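Local coordinates for protein alpha-L-rhamnosidase (Aspergillus terreus, PDB 6GSZ) that probably catalyses the hydrolysis of terminal non-reducing alpha-L-rhamnose residues in alpha-L-rhamnosides, at residues E262-G266 and Q372-T376; K327-G333 and F398-D404; F332-L336 and G735-W739; E358-N362 and M745-I751. The contacts are given in a common frame with arbitrary orientation. Where two conformers were deposited one is given. Residues are numbered along the deposited sequence.

Contact 1. Residues E262-G266 and Q372-T376; sequences EIYDG and QAKAT
A beta-hairpin turn, 262-266, meets the loop 372-376 where strands 266-270 and 376-380 start to run parallel in one mixed sheet. Glu262 and Gly266 close the turn with paired backbone bonds (Glu262 N to Gly266 O 2.9 Å, Gly266 N to Glu262 O 3.1 Å), and residues 263-265 between them are helical in phi/psi. In register, Tyr264 lies by Ala373 and Asp265 by Lys374. Two backbone hydrogen bonds follow: Ala375 N to Tyr264 O, 3.0 Å, and Thr376 N to Asp265 O, 3.0 Å. Asp265 (chi1 m) adds a side-chain acceptor, OD1 taking Lys374 N at 2.8 Å, and Arg212 balances its charge. Apolar contact is small: Tyr264 CB touches Ala373 CB at 3.8 Å, while the hydroxyl hydrogen-bonds to the backbone of Glu466, a glucose-pocket residue. Thr376 OG1 ties back to Lys374 O at 2.7 Å. Gly266, at phi 110°, has no side chain to clash: a CB there would lie 2.1 Å from Thr376 O; instead Gly266 CA makes a C-H...O contact with Thr376 O at 3.5 Å.

Contact 2. Residues K327-G333 and F398-D404; sequences KTVLDFG and FRYVQVD
Phe398, with chi1 p, turns its ring edge to the neighbouring aromatic: Phe398 CE2 lies 4.0 Å from Phe332 CD2. At Arg399 the chain turns a corner; Arg399 O accepts Phe332 N (2.9 Å), and the extended side chain forms a salt bridge, Arg399 NE to Asp331 OD1 2.8 Å, with a weak second bond from Arg399 NH2 to Asp331 OD2 (3.3 Å). Asp331 OD1 also takes Gly333 N (2.8 Å), an Asx turn. Arg399 and Tyr400 face Thr357, a classic beta bulge. From Tyr400 strand 400-404 runs antiparallel to 328-332, axes 4.5 Å apart at 153°, neighbours in the concanavalin-like domain's mixed sheet. Tyr400 pairs with Asp331, and a water joins Tyr400 OH to Asp331 OD2. Val401 forms the hydrogen-bonded pair with Leu330 (Leu330 N to Val401 O 2.8 Å, Val401 N to Leu330 O 3.0 Å). Gln402 sits opposite Val329, its NE2 bonding Asp404 OD2 (2.8 Å). Val403 N reaches Thr328 O (2.9 Å), and Val403 CG2 packs on Leu330 CG (3.7 Å). At Asp404, OD1 meets Lys327 NZ through water.

Contact 3. Residues F332-L336 and G735-W739; sequences FGQNL and GTTTW
Thr736 gives the largest share of this buried contact, which joins the concanavalin-like beta domain to a loop of the (alpha/alpha)6 barrel. The backbones stay apart, with Gln334 CA and Thr736 CA nearest at 5.7 Å, so side chains bridge the gap. Thr736, pointing toward 332-336 with chi1 p, offers two acceptors: Thr736 OG1 takes Asn335 N at 2.9 Å, and Thr736 O takes Gln334 NE2 at 2.8 Å. A threonine suits the site because its short beta-hydroxyl meets the Asn335 amide directly; its methyl CG2 merely packs, 3.7 Å from Gly333 O. Gln334 (chi1 t, chi2 p) curls round so that its NE2 also donates to Asn335 O, at 2.9 Å; the amide thus spends both hydrogens. Asn335 (chi1 t) points at the loop too, its ND2 3.2 Å from Thr737 OG1, though its stronger partner is Glu358. Thr737 likewise bonds outward, from OG1 to Phe759 O, and its CG2 rests 3.8 Å from Gln334 NE2. Gly333, at positive phi, lets the chain turn its corner before the short strand 335-337, which pairs antiparallel with 396-398. Around this polar seam, helix 437-453 supplies Trp448 against Gln334 and Ser449 against Thr737, while His315 of strand 309-315 packs on Gln334.

Contact 4. Residues E358-N362 and M745-I751; sequences EVMEN and MLPNGSI. With NAG (2-acetamido-2-deoxy-beta-D-glucopyranose), chain F.
Glu361 stretches out (chi1 and chi2 t) from the end of strand 351-361 over Ser750 and Ile751. Its carboxylate makes the direct hydrogen bond of the contact, Ile751 N to Glu361 OE2 at 2.9 Å, while Glu361 OE1 lies 3.6 Å from Ile751 CD1. The aliphatic stem of a glutamate is long enough to cross the 6.2 Å between Glu361 CA and Ser750 CA and still present an acceptor. Two residues earlier, Val359 (chi1 m) also faces the loop: Val359 CG2 touches Ile751 CD1 at 3.6 Å and Val359 CG1 touches Met745 CE at 4.0 Å, a small apolar patch where a flexible methionine tip fits a branched side chain. The loop keeps its shape through a type I turn from Leu746 to Gly749 (Gly749 N to Leu746 O 2.9 Å), with Leu746 N to Ser750 O at 2.7 Å; Gly749, at phi 109°, takes backbone angles at which a CB would crowd the carbonyl O of Asn748. Asn748, Gly749 and Ser750 form an N-glycosylation sequon. Asn748 ND2 carries the sugar, 1.4 Å from NAG C1, leaving Asn748 OD1 to accept Ser750 N at 3.1 Å in an Asx turn. Waters bridge Met360 O to Gly749 O, and Glu361 OE2 to Ile751 O and Ser750 OG. Such chemistry, with one carboxylate serving an amide and two waters beside a modest apolar patch, implies a hydrated junction of domains rather than a dry hydrophobic one.

In the fold
All four contacts meet around the concanavalin-like domain. Contact 2 is its internal strand pairing, rich in regular backbone bonds; contact 1 joins hairpin 258-270 to the same mixed sheet, again mainly through backbone bonds. Contacts 3 and 4 instead face a loop of the (alpha/alpha)6 barrel, and there side chains do the joining. Contact 3 is buried and joined by direct side-chain hydrogen bonds, whereas contact 4 is partly buried, water-bridged and glycosylated. Contacts 2 and 3 share Phe332 and Gly333, where the chain passes from one sheet to another. Contact 4 uses strand 351-361, neighbour of strand 400-404, and approaches contact 3 through Asn335 ND2 and Glu358 OE2, 2.9 Å apart.

Contact 1. Residues E262-G266 and Q372-T376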
loop_
_atom_site.group_PDB
_atom_site.type_symbol
_atom_site.label_atom_id
_atom_site.label_comp_id
_atom_site.label_asym_id
_atom_site.label_seq_id
_atom_site.Cartn_x
_atom_site.Cartn_y
_atom_site.Cartn_z
ATOM N N GLU A 262 -20.446 5.585 6.672
ATOM C CA GLU A 262 -20.277 4.234 6.119
ATOM C C GLU A 262 -19.216 4.318 5.027
ATOM O O GLU A 262 -19.216 5.248 4.254
ATOM C CB GLU A 262 -21.581 3.730 5.501
ATOM C CG GLU A 262 -22.755 3.769 6.437
ATOM C CD GLU A 262 -23.990 3.300 5.724
ATOM O OE1 GLU A 262 -24.037 2.096 5.335
ATOM O OE2 GLU A 262 -24.949 4.140 5.616
ATOM N N ILE A 263 -18.344 3.302 4.996
ATOM C CA ILE A 263 -17.253 3.206 4.007
ATOM C C ILE A 263 -17.850 3.417 2.607
ATOM O O ILE A 263 -17.390 4.263 1.814
ATOM C CB ILE A 263 -16.516 1.847 4.120
ATOM C CG1 ILE A 263 -15.808 1.658 5.471
ATOM C CG2 ILE A 263 -15.553 1.643 2.967
ATOM C CD1 ILE A 263 -14.746 2.687 5.806
ATOM N N TYR A 264 -18.855 2.582 2.271
ATOM C CA TYR A 264 -19.396 2.599 0.895
ATOM C C TYR A 264 -20.388 3.729 0.654
ATOM O O TYR A 264 -20.314 4.488 -0.339
ATOM C CB TYR A 264 -20.060 1.285 0.494
ATOM C CG TYR A 264 -19.159 0.072 0.435
ATOM C CD1 TYR A 264 -17.768 0.143 0.290
ATOM C CD2 TYR A 264 -19.728 -1.179 0.547
ATOM C CE1 TYR A 264 -17.012 -1.022 0.237
ATOM C CE2 TYR A 264 -18.991 -2.336 0.475
ATOM C CZ TYR A 264 -17.608 -2.265 0.317
ATOM O OH TYR A 264 -16.895 -3.438 0.294
ATOM N N ASP A 265 -21.381 3.862 1.542
ATOM C CA ASP A 265 -22.475 4.765 1.205
ATOM C C ASP A 265 -22.206 6.242 1.509
ATOM O O ASP A 265 -22.798 7.095 0.862
ATOM C CB ASP A 265 -23.800 4.302 1.796
ATOM C CG ASP A 265 -24.441 3.129 1.056
ATOM O OD1 ASP A 265 -23.994 2.802 -0.090
ATOM O OD2 ASP A 265 -25.374 2.500 1.651
ATOM N N GLY A 266 -21.312 6.551 2.447
ATOM C CA GLY A 266 -20.953 7.906 2.785
ATOM C C GLY A 266 -21.466 8.302 4.168
ATOM O O GLY A 266 -21.840 7.475 4.986
ATOM N N GLN A 372 -23.493 -1.068 -5.424
ATOM C CA GLN A 372 -24.205 -0.769 -4.144
ATOM C C GLN A 372 -23.260 0.008 -3.206
ATOM O O GLN A 372 -23.036 -0.426 -2.061
ATOM C CB GLN A 372 -24.725 -2.058 -3.505
ATOM C CG GLN A 372 -25.840 -2.698 -4.316
ATOM C CD GLN A 372 -26.564 -3.784 -3.561
ATOM O OE1 GLN A 372 -26.586 -4.930 -3.989
ATOM N NE2 GLN A 372 -27.142 -3.418 -2.428
ATOM N N ALA A 373 -22.712 1.123 -3.696
ATOM C CA ALA A 373 -21.948 2.102 -2.920
ATOM C C ALA A 373 -22.443 3.493 -3.323
ATOM O O ALA A 373 -22.155 3.935 -4.447
ATOM C CB ALA A 373 -20.471 1.950 -3.211
ATOM N N LYS A 374 -23.182 4.167 -2.436
ATOM C CA LYS A 374 -23.751 5.462 -2.834
ATOM C C LYS A 374 -22.689 6.553 -2.987
ATOM O O LYS A 374 -22.913 7.497 -3.729
ATOM C CB LYS A 374 -24.835 5.914 -1.868
ATOM C CG LYS A 374 -26.049 5.002 -1.841
ATOM C CD LYS A 374 -27.136 5.492 -0.911
ATOM C CE LYS A 374 -28.208 4.441 -0.716
ATOM N NZ LYS A 374 -29.146 4.845 0.358
ATOM N N ALA A 375 -21.578 6.467 -2.224
ATOM C CA ALA A 375 -20.498 7.491 -2.245
ATOM C C ALA A 375 -21.086 8.905 -2.190
ATOM O O ALA A 375 -20.697 9.774 -2.969
ATOM C CB ALA A 375 -19.574 7.312 -3.454
ATOM N N THR A 376 -22.066 9.075 -1.280
ATOM C CA THR A 376 -22.844 10.303 -1.161
ATOM C C THR A 376 -22.809 10.793 0.283
ATOM O O THR A 376 -23.172 10.040 1.191
ATOM C CB THR A 376 -24.271 10.072 -1.644
ATOM O OG1 THR A 376 -24.259 9.729 -3.032
ATOM C CG2 THR A 376 -25.173 11.273 -1.447
#

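Contact 2. Residues K327-G333 and F398-D404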
loop_
_atom_site.group_PDB
_atom_site.type_symbol
_atom_site.label_atom_id
_atom_site.label_comp_id
_atom_site.label_asym_id
_atom_site.label_seq_id
_atom_site.Cartn_x
_atom_site.Cartn_y
_atom_site.Cartn_z
ATOM N N LYS A 327 -27.141 20.308 -13.598
ATOM C CA LYS A 327 -26.637 20.043 -12.237
ATOM C C LYS A 327 -25.256 20.709 -12.072
ATOM O O LYS A 327 -24.480 20.856 -13.036
ATOM C CB LYS A 327 -26.549 18.538 -11.958
ATOM C CG LYS A 327 -27.829 17.730 -12.132
ATOM C CD LYS A 327 -29.018 18.243 -11.345
ATOM C CE LYS A 327 -30.331 17.629 -11.808
ATOM N NZ LYS A 327 -31.476 18.114 -10.994
ATOM N N THR A 328 -24.903 21.050 -10.832
ATOM C CA THR A 328 -23.607 21.645 -10.529
ATOM C C THR A 328 -22.596 20.532 -10.263
ATOM O O THR A 328 -22.849 19.692 -9.402
ATOM C CB THR A 328 -23.692 22.559 -9.305
ATOM O OG1 THR A 328 -24.600 23.612 -9.631
ATOM C CG2 THR A 328 -22.363 23.142 -8.908
ATOM N N VAL A 329 -21.467 20.564 -10.990
ATOM C CA VAL A 329 -20.428 19.531 -10.887
ATOM C C VAL A 329 -19.056 20.171 -10.647
ATOM O O VAL A 329 -18.623 21.088 -11.351
ATOM C CB VAL A 329 -20.397 18.623 -12.124
ATOM C CG1 VAL A 329 -19.420 17.470 -11.940
ATOM C CG2 VAL A 329 -21.774 18.088 -12.481
ATOM N N LEU A 330 -18.384 19.652 -9.619
ATOM C CA LEU A 330 -16.986 19.928 -9.339
ATOM C C LEU A 330 -16.111 18.951 -10.130
ATOM O O LEU A 330 -16.418 17.764 -10.225
ATOM C CB LEU A 330 -16.727 19.721 -7.848
ATOM C CG LEU A 330 -17.656 20.420 -6.864
ATOM C CD1 LEU A 330 -17.170 20.197 -5.450
ATOM C CD2 LEU A 330 -17.768 21.912 -7.176
ATOM N N ASP A 331 -15.011 19.483 -10.661
ATOM C CA ASP A 331 -13.952 18.716 -11.306
ATOM C C ASP A 331 -12.655 19.029 -10.556
ATOM O O ASP A 331 -12.183 20.176 -10.565
ATOM C CB ASP A 331 -13.908 19.037 -12.812
ATOM C CG ASP A 331 -12.791 18.334 -13.570
ATOM O OD1 ASP A 331 -12.147 17.457 -12.957
ATOM O OD2 ASP A 331 -12.610 18.631 -14.791
ATOM N N PHE A 332 -12.055 17.988 -9.953
ATOM C CA PHE A 332 -10.761 18.146 -9.262
ATOM C C PHE A 332 -9.548 17.881 -10.177
ATOM O O PHE A 332 -8.410 18.017 -9.713
ATOM C CB PHE A 332 -10.746 17.265 -8.017
ATOM C CG PHE A 332 -11.604 17.917 -6.972
ATOM C CD1 PHE A 332 -11.124 18.962 -6.212
ATOM C CD2 PHE A 332 -12.925 17.537 -6.838
ATOM C CE1 PHE A 332 -11.953 19.585 -5.293
ATOM C CE2 PHE A 332 -13.769 18.166 -5.934
ATOM C CZ PHE A 332 -13.268 19.181 -5.160
ATOM N N GLY A 333 -9.781 17.489 -11.437
ATOM C CA GLY A 333 -8.690 17.314 -12.417
ATOM C C GLY A 333 -7.889 16.029 -12.267
ATOM O O GLY A 333 -7.001 15.742 -13.087
ATOM N N PHE A 398 -12.819 9.408 -6.572
ATOM C CA PHE A 398 -13.554 10.329 -7.426
ATOM C C PHE A 398 -12.662 11.387 -8.072
ATOM O O PHE A 398 -11.635 11.766 -7.516
ATOM C CB PHE A 398 -14.626 11.035 -6.588
ATOM C CG PHE A 398 -14.113 11.984 -5.530
ATOM C CD1 PHE A 398 -13.648 11.502 -4.322
ATOM C CD2 PHE A 398 -14.086 13.357 -5.709
ATOM C CE1 PHE A 398 -13.142 12.341 -3.349
ATOM C CE2 PHE A 398 -13.612 14.211 -4.718
ATOM C CZ PHE A 398 -13.148 13.703 -3.524
ATOM N N ARG A 399 -13.148 11.910 -9.216
ATOM C CA ARG A 399 -12.656 13.147 -9.810
ATOM C C ARG A 399 -13.754 14.241 -9.813
ATOM O O ARG A 399 -13.445 15.423 -9.732
ATOM C CB ARG A 399 -12.176 12.871 -11.244
ATOM C CG ARG A 399 -11.833 14.130 -12.027
ATOM C CD ARG A 399 -11.111 13.862 -13.327
ATOM N NE ARG A 399 -11.016 15.117 -14.053
ATOM C CZ ARG A 399 -10.273 15.308 -15.146
ATOM N NH1 ARG A 399 -9.565 14.291 -15.626
ATOM N NH2 ARG A 399 -10.242 16.510 -15.715
ATOM N N TYR A 400 -15.017 13.798 -9.923
ATOM C CA TYR A 400 -16.172 14.680 -10.052
ATOM C C TYR A 400 -17.086 14.562 -8.832
ATOM O O TYR A 400 -17.243 13.499 -8.261
ATOM C CB TYR A 400 -16.937 14.327 -11.329
ATOM C CG TYR A 400 -16.097 14.400 -12.586
ATOM C CD1 TYR A 400 -15.889 15.615 -13.218
ATOM C CD2 TYR A 400 -15.500 13.263 -13.126
ATOM C CE1 TYR A 400 -15.105 15.693 -14.355
ATOM C CE2 TYR A 400 -14.701 13.339 -14.255
ATOM C CZ TYR A 400 -14.499 14.560 -14.864
ATOM O OH TYR A 400 -13.766 14.683 -16.016
ATOM N N VAL A 401 -17.761 15.668 -8.535
ATOM C CA VAL A 401 -18.760 15.685 -7.470
ATOM C C VAL A 401 -19.959 16.497 -7.954
ATOM O O VAL A 401 -19.818 17.678 -8.248
ATOM C CB VAL A 401 -18.208 16.278 -6.169
ATOM C CG1 VAL A 401 -19.241 16.081 -5.068
ATOM C CG2 VAL A 401 -16.884 15.655 -5.808
ATOM N N GLN A 402 -21.130 15.861 -7.980
ATOM C CA GLN A 402 -22.381 16.605 -8.177
ATOM C C GLN A 402 -22.808 17.165 -6.821
ATOM O O GLN A 402 -22.875 16.414 -5.836
ATOM C CB GLN A 402 -23.489 15.734 -8.747
ATOM C CG GLN A 402 -24.750 16.550 -9.026
ATOM C CD GLN A 402 -25.872 15.737 -9.620
ATOM O OE1 GLN A 402 -25.686 14.975 -10.582
ATOM N NE2 GLN A 402 -27.058 15.908 -9.046
ATOM N N VAL A 403 -23.107 18.468 -6.800
ATOM C CA VAL A 403 -23.425 19.161 -5.558
ATOM C C VAL A 403 -24.836 19.713 -5.658
ATOM O O VAL A 403 -25.098 20.474 -6.605
ATOM C CB VAL A 403 -22.437 20.304 -5.286
ATOM C CG1 VAL A 403 -22.774 20.994 -3.988
ATOM C CG2 VAL A 403 -20.994 19.817 -5.279
ATOM N N ASP A 404 -25.714 19.292 -4.732
ATOM C CA ASP A 404 -27.095 19.805 -4.676
ATOM C C ASP A 404 -27.308 20.486 -3.335
ATOM O O ASP A 404 -26.862 19.995 -2.295
ATOM C CB ASP A 404 -28.112 18.681 -4.911
ATOM C CG ASP A 404 -28.174 18.244 -6.367
ATOM O OD1 ASP A 404 -28.849 18.945 -7.179
ATOM O OD2 ASP A 404 -27.507 17.274 -6.701
HETATM O O HOH W 1 -30.648 17.243 -8.414
HETATM O O HOH W 2 -26.707 20.389 -8.725
HETATM O O HOH W 3 -13.499 17.014 -16.978
#

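Contact 3. Residues F332-L336 and G735-W739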
loop_
_atom_site.group_PDB
_atom_site.type_symbol
_atom_site.label_atom_id
_atom_site.label_comp_id
_atom_site.label_asym_id
_atom_site.label_seq_id
_atom_site.Cartn_x
_atom_site.Cartn_y
_atom_site.Cartn_z
ATOM N N PHE A 332 -12.055 17.988 -9.953
ATOM C CA PHE A 332 -10.761 18.146 -9.262
ATOM C C PHE A 332 -9.548 17.881 -10.177
ATOM O O PHE A 332 -8.410 18.017 -9.713
ATOM C CB PHE A 332 -10.746 17.265 -8.017
ATOM C CG PHE A 332 -11.604 17.917 -6.972
ATOM C CD1 PHE A 332 -11.124 18.962 -6.212
ATOM C CD2 PHE A 332 -12.925 17.537 -6.838
ATOM C CE1 PHE A 332 -11.953 19.585 -5.293
ATOM C CE2 PHE A 332 -13.769 18.166 -5.934
ATOM C CZ PHE A 332 -13.268 19.181 -5.160
ATOM N N GLY A 333 -9.781 17.489 -11.437
ATOM C CA GLY A 333 -8.690 17.314 -12.417
ATOM C C GLY A 333 -7.889 16.029 -12.267
ATOM O O GLY A 333 -7.001 15.742 -13.087
ATOM N N GLN A 334 -8.206 15.245 -11.255
ATOM C CA GLN A 334 -7.473 14.045 -10.865
ATOM C C GLN A 334 -8.491 13.120 -10.216
ATOM O O GLN A 334 -9.270 13.592 -9.396
ATOM C CB GLN A 334 -6.354 14.388 -9.885
ATOM C CG GLN A 334 -5.665 13.160 -9.298
ATOM C CD GLN A 334 -4.909 12.322 -10.309
ATOM O OE1 GLN A 334 -4.096 12.856 -11.095
ATOM N NE2 GLN A 334 -5.167 11.001 -10.286
ATOM N N ASN A 335 -8.438 11.837 -10.574
ATOM C CA ASN A 335 -9.199 10.804 -9.902
ATOM C C ASN A 335 -8.417 10.442 -8.636
ATOM O O ASN A 335 -7.346 9.819 -8.720
ATOM C CB ASN A 335 -9.392 9.603 -10.825
ATOM C CG ASN A 335 -10.334 8.552 -10.286
ATOM O OD1 ASN A 335 -11.179 8.857 -9.432
ATOM N ND2 ASN A 335 -10.269 7.340 -10.815
ATOM N N LEU A 336 -8.919 10.890 -7.492
ATOM C CA LEU A 336 -8.247 10.806 -6.227
ATOM C C LEU A 336 -9.082 10.019 -5.231
ATOM O O LEU A 336 -10.237 9.676 -5.478
ATOM C CB LEU A 336 -7.863 12.196 -5.715
ATOM C CG LEU A 336 -8.974 13.237 -5.625
ATOM C CD1 LEU A 336 -9.690 13.083 -4.334
ATOM C CD2 LEU A 336 -8.403 14.643 -5.724
ATOM N N GLY A 735 -7.597 9.749 -18.745
ATOM C CA GLY A 735 -7.330 9.010 -17.530
ATOM C C GLY A 735 -6.222 9.634 -16.704
ATOM O O GLY A 735 -5.228 10.115 -17.271
ATOM N N THR A 736 -6.393 9.619 -15.377
ATOM C CA THR A 736 -5.419 10.141 -14.435
ATOM C C THR A 736 -5.004 9.070 -13.403
ATOM O O THR A 736 -4.282 9.368 -12.447
ATOM C CB THR A 736 -5.939 11.412 -13.753
ATOM O OG1 THR A 736 -7.186 11.164 -13.107
ATOM C CG2 THR A 736 -6.092 12.558 -14.728
ATOM N N THR A 737 -5.435 7.841 -13.673
ATOM C CA THR A 737 -5.197 6.639 -12.894
ATOM C C THR A 737 -5.176 5.505 -13.911
ATOM O O THR A 737 -5.648 5.693 -15.017
ATOM C CB THR A 737 -6.293 6.407 -11.848
ATOM O OG1 THR A 737 -7.579 6.573 -12.432
ATOM C CG2 THR A 737 -6.135 7.306 -10.648
ATOM N N THR A 738 -4.668 4.340 -13.516
ATOM C CA THR A 738 -4.811 3.155 -14.353
ATOM C C THR A 738 -6.174 2.530 -14.073
ATOM O O THR A 738 -6.690 2.563 -12.961
ATOM C CB THR A 738 -3.633 2.188 -14.150
ATOM O OG1 THR A 738 -3.416 1.852 -12.771
ATOM C CG2 THR A 738 -2.349 2.753 -14.717
ATOM N N TRP A 739 -6.748 1.907 -15.112
ATOM C CA TRP A 739 -8.129 1.383 -15.041
ATOM C C TRP A 739 -8.097 -0.137 -14.879
ATOM O O TRP A 739 -7.157 -0.815 -15.281
ATOM C CB TRP A 739 -8.928 1.755 -16.293
ATOM C CG TRP A 739 -8.925 3.211 -16.627
ATOM C CD1 TRP A 739 -8.662 4.283 -15.825
ATOM C CD2 TRP A 739 -9.322 3.751 -17.897
ATOM N NE1 TRP A 739 -8.847 5.456 -16.520
ATOM C CE2 TRP A 739 -9.236 5.156 -17.801
ATOM C CE3 TRP A 739 -9.674 3.163 -19.114
ATOM C CZ2 TRP A 739 -9.560 5.999 -18.870
ATOM C CZ3 TRP A 739 -9.983 3.986 -20.177
ATOM C CH2 TRP A 739 -9.932 5.383 -20.053
#

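Contact 4. Residues E358-N362 and M745-I751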
loop_
_atom_site.group_PDB
_atom_site.type_symbol
_atom_site.label_atom_id
_atom_site.label_comp_id
_atom_site.label_asym_id
_atom_site.label_seq_id
_atom_site.Cartn_x
_atom_site.Cartn_y
_atom_site.Cartn_z
ATOM N N GLU A 358 -16.011 8.790 -10.456
ATOM C CA GLU A 358 -14.699 8.771 -11.139
ATOM C C GLU A 358 -14.751 9.496 -12.480
ATOM O O GLU A 358 -13.764 10.118 -12.911
ATOM C CB GLU A 358 -14.262 7.328 -11.356
ATOM C CG GLU A 358 -13.913 6.647 -10.074
ATOM C CD GLU A 358 -13.228 5.316 -10.345
ATOM O OE1 GLU A 358 -13.856 4.431 -10.994
ATOM O OE2 GLU A 358 -12.061 5.190 -9.949
ATOM N N VAL A 359 -15.892 9.367 -13.156
ATOM C CA VAL A 359 -16.048 9.803 -14.545
ATOM C C VAL A 359 -17.441 10.388 -14.729
ATOM O O VAL A 359 -18.342 10.225 -13.889
ATOM C CB VAL A 359 -15.839 8.650 -15.540
ATOM C CG1 VAL A 359 -14.424 8.093 -15.450
ATOM C CG2 VAL A 359 -16.883 7.561 -15.379
ATOM N N MET A 360 -17.584 11.061 -15.869
ATOM C CA MET A 360 -18.838 11.490 -16.393
ATOM C C MET A 360 -19.259 10.499 -17.489
ATOM O O MET A 360 -18.412 9.871 -18.156
ATOM C CB MET A 360 -18.713 12.879 -17.028
ATOM C CG MET A 360 -18.157 13.953 -16.149
ATOM S SD MET A 360 -19.337 14.400 -14.862
ATOM C CE MET A 360 -20.582 15.310 -15.789
ATOM N N GLU A 361 -20.560 10.388 -17.703
ATOM C CA GLU A 361 -21.086 9.623 -18.813
ATOM C C GLU A 361 -22.428 10.227 -19.234
ATOM O O GLU A 361 -23.282 10.494 -18.400
ATOM C CB GLU A 361 -21.276 8.159 -18.406
ATOM C CG GLU A 361 -21.564 7.254 -19.586
ATOM C CD GLU A 361 -21.961 5.808 -19.323
ATOM O OE1 GLU A 361 -22.471 5.482 -18.192
ATOM O OE2 GLU A 361 -21.731 4.976 -20.278
ATOM N N ASN A 362 -22.616 10.426 -20.541
ATOM C CA ASN A 362 -23.901 10.933 -21.016
ATOM C C ASN A 362 -24.201 12.296 -20.372
ATOM O O ASN A 362 -25.375 12.647 -20.163
ATOM C CB ASN A 362 -25.026 9.915 -20.749
ATOM C CG ASN A 362 -24.841 8.647 -21.552
ATOM O OD1 ASN A 362 -24.126 8.652 -22.554
ATOM N ND2 ASN A 362 -25.451 7.556 -21.122
ATOM N N MET A 745 -13.331 2.597 -20.137
ATOM C CA MET A 745 -14.110 3.519 -21.005
ATOM C C MET A 745 -13.852 3.146 -22.471
ATOM O O MET A 745 -12.697 2.865 -22.838
ATOM C CB MET A 745 -13.692 4.979 -20.791
ATOM C CG MET A 745 -14.504 6.016 -21.564
ATOM S SD MET A 745 -14.143 7.710 -20.984
ATOM C CE MET A 745 -15.009 7.683 -19.403
ATOM N N LEU A 746 -14.913 3.151 -23.281
ATOM C CA LEU A 746 -14.817 2.866 -24.702
ATOM C C LEU A 746 -14.452 4.157 -25.442
ATOM O O LEU A 746 -14.572 5.261 -24.925
ATOM C CB LEU A 746 -16.152 2.275 -25.171
ATOM C CG LEU A 746 -16.683 1.109 -24.339
ATOM C CD1 LEU A 746 -18.001 0.620 -24.911
ATOM C CD2 LEU A 746 -15.684 -0.040 -24.257
ATOM N N PRO A 747 -13.902 4.093 -26.675
ATOM C CA PRO A 747 -13.403 5.305 -27.331
ATOM C C PRO A 747 -14.363 6.487 -27.526
ATOM O O PRO A 747 -13.893 7.634 -27.579
ATOM C CB PRO A 747 -12.873 4.795 -28.689
ATOM C CG PRO A 747 -12.573 3.319 -28.426
ATOM C CD PRO A 747 -13.628 2.867 -27.430
ATOM N N ASN A 748 -15.677 6.250 -27.531
ATOM C CA ASN A 748 -16.643 7.384 -27.686
ATOM C C ASN A 748 -17.020 7.969 -26.324
ATOM O O ASN A 748 -17.808 8.896 -26.254
ATOM C CB ASN A 748 -17.938 6.990 -28.390
ATOM C CG ASN A 748 -18.598 5.797 -27.744
ATOM O OD1 ASN A 748 -18.280 5.415 -26.607
ATOM N ND2 ASN A 748 -19.518 5.201 -28.477
ATOM N N GLY A 749 -16.502 7.396 -25.236
ATOM C CA GLY A 749 -16.724 7.981 -23.925
ATOM C C GLY A 749 -17.666 7.167 -23.070
ATOM O O GLY A 749 -17.830 7.502 -21.901
ATOM N N SER A 750 -18.349 6.178 -23.651
ATOM C CA SER A 750 -19.250 5.301 -22.890
ATOM C C SER A 750 -18.451 4.384 -21.964
ATOM O O SER A 750 -17.347 3.962 -22.318
ATOM C CB SER A 750 -20.094 4.466 -23.809
ATOM O OG SER A 750 -21.044 5.287 -24.455
ATOM N N ILE A 751 -19.028 4.082 -20.789
ATOM C CA ILE A 751 -18.417 3.168 -19.847
ATOM C C ILE A 751 -18.639 1.738 -20.344
ATOM O O ILE A 751 -19.655 1.422 -20.924
ATOM C CB ILE A 751 -18.941 3.408 -18.408
ATOM C CG1 ILE A 751 -18.642 4.835 -17.947
ATOM C CG2 ILE A 751 -18.392 2.381 -17.418
ATOM C CD1 ILE A 751 -19.260 5.174 -16.577
HETATM C C1 NAG F . -20.123 4.036 -27.946
HETATM C C2 NAG F . -21.492 3.837 -28.495
HETATM C C3 NAG F . -21.905 2.381 -28.405
HETATM C C4 NAG F . -20.827 1.452 -28.973
HETATM C C5 NAG F . -19.518 1.715 -28.233
HETATM C C6 NAG F . -18.279 0.902 -28.636
HETATM C C7 NAG F . -22.728 5.946 -28.207
HETATM C C8 NAG F . -23.728 6.646 -27.337
HETATM N N2 NAG F . -22.397 4.715 -27.778
HETATM O O3 NAG F . -23.084 2.286 -29.204
HETATM O O4 NAG F . -21.285 0.096 -28.845
HETATM O O5 NAG F . -19.207 3.081 -28.499
HETATM O O6 NAG F . -17.916 1.129 -29.997
HETATM O O7 NAG F . -22.295 6.482 -29.229
HETATM O O HOH W 4 -17.370 9.780 -20.705
HETATM O O HOH W 5 -22.207 2.177 -20.033
HETATM O O HOH W 6 -23.146 5.253 -22.753
#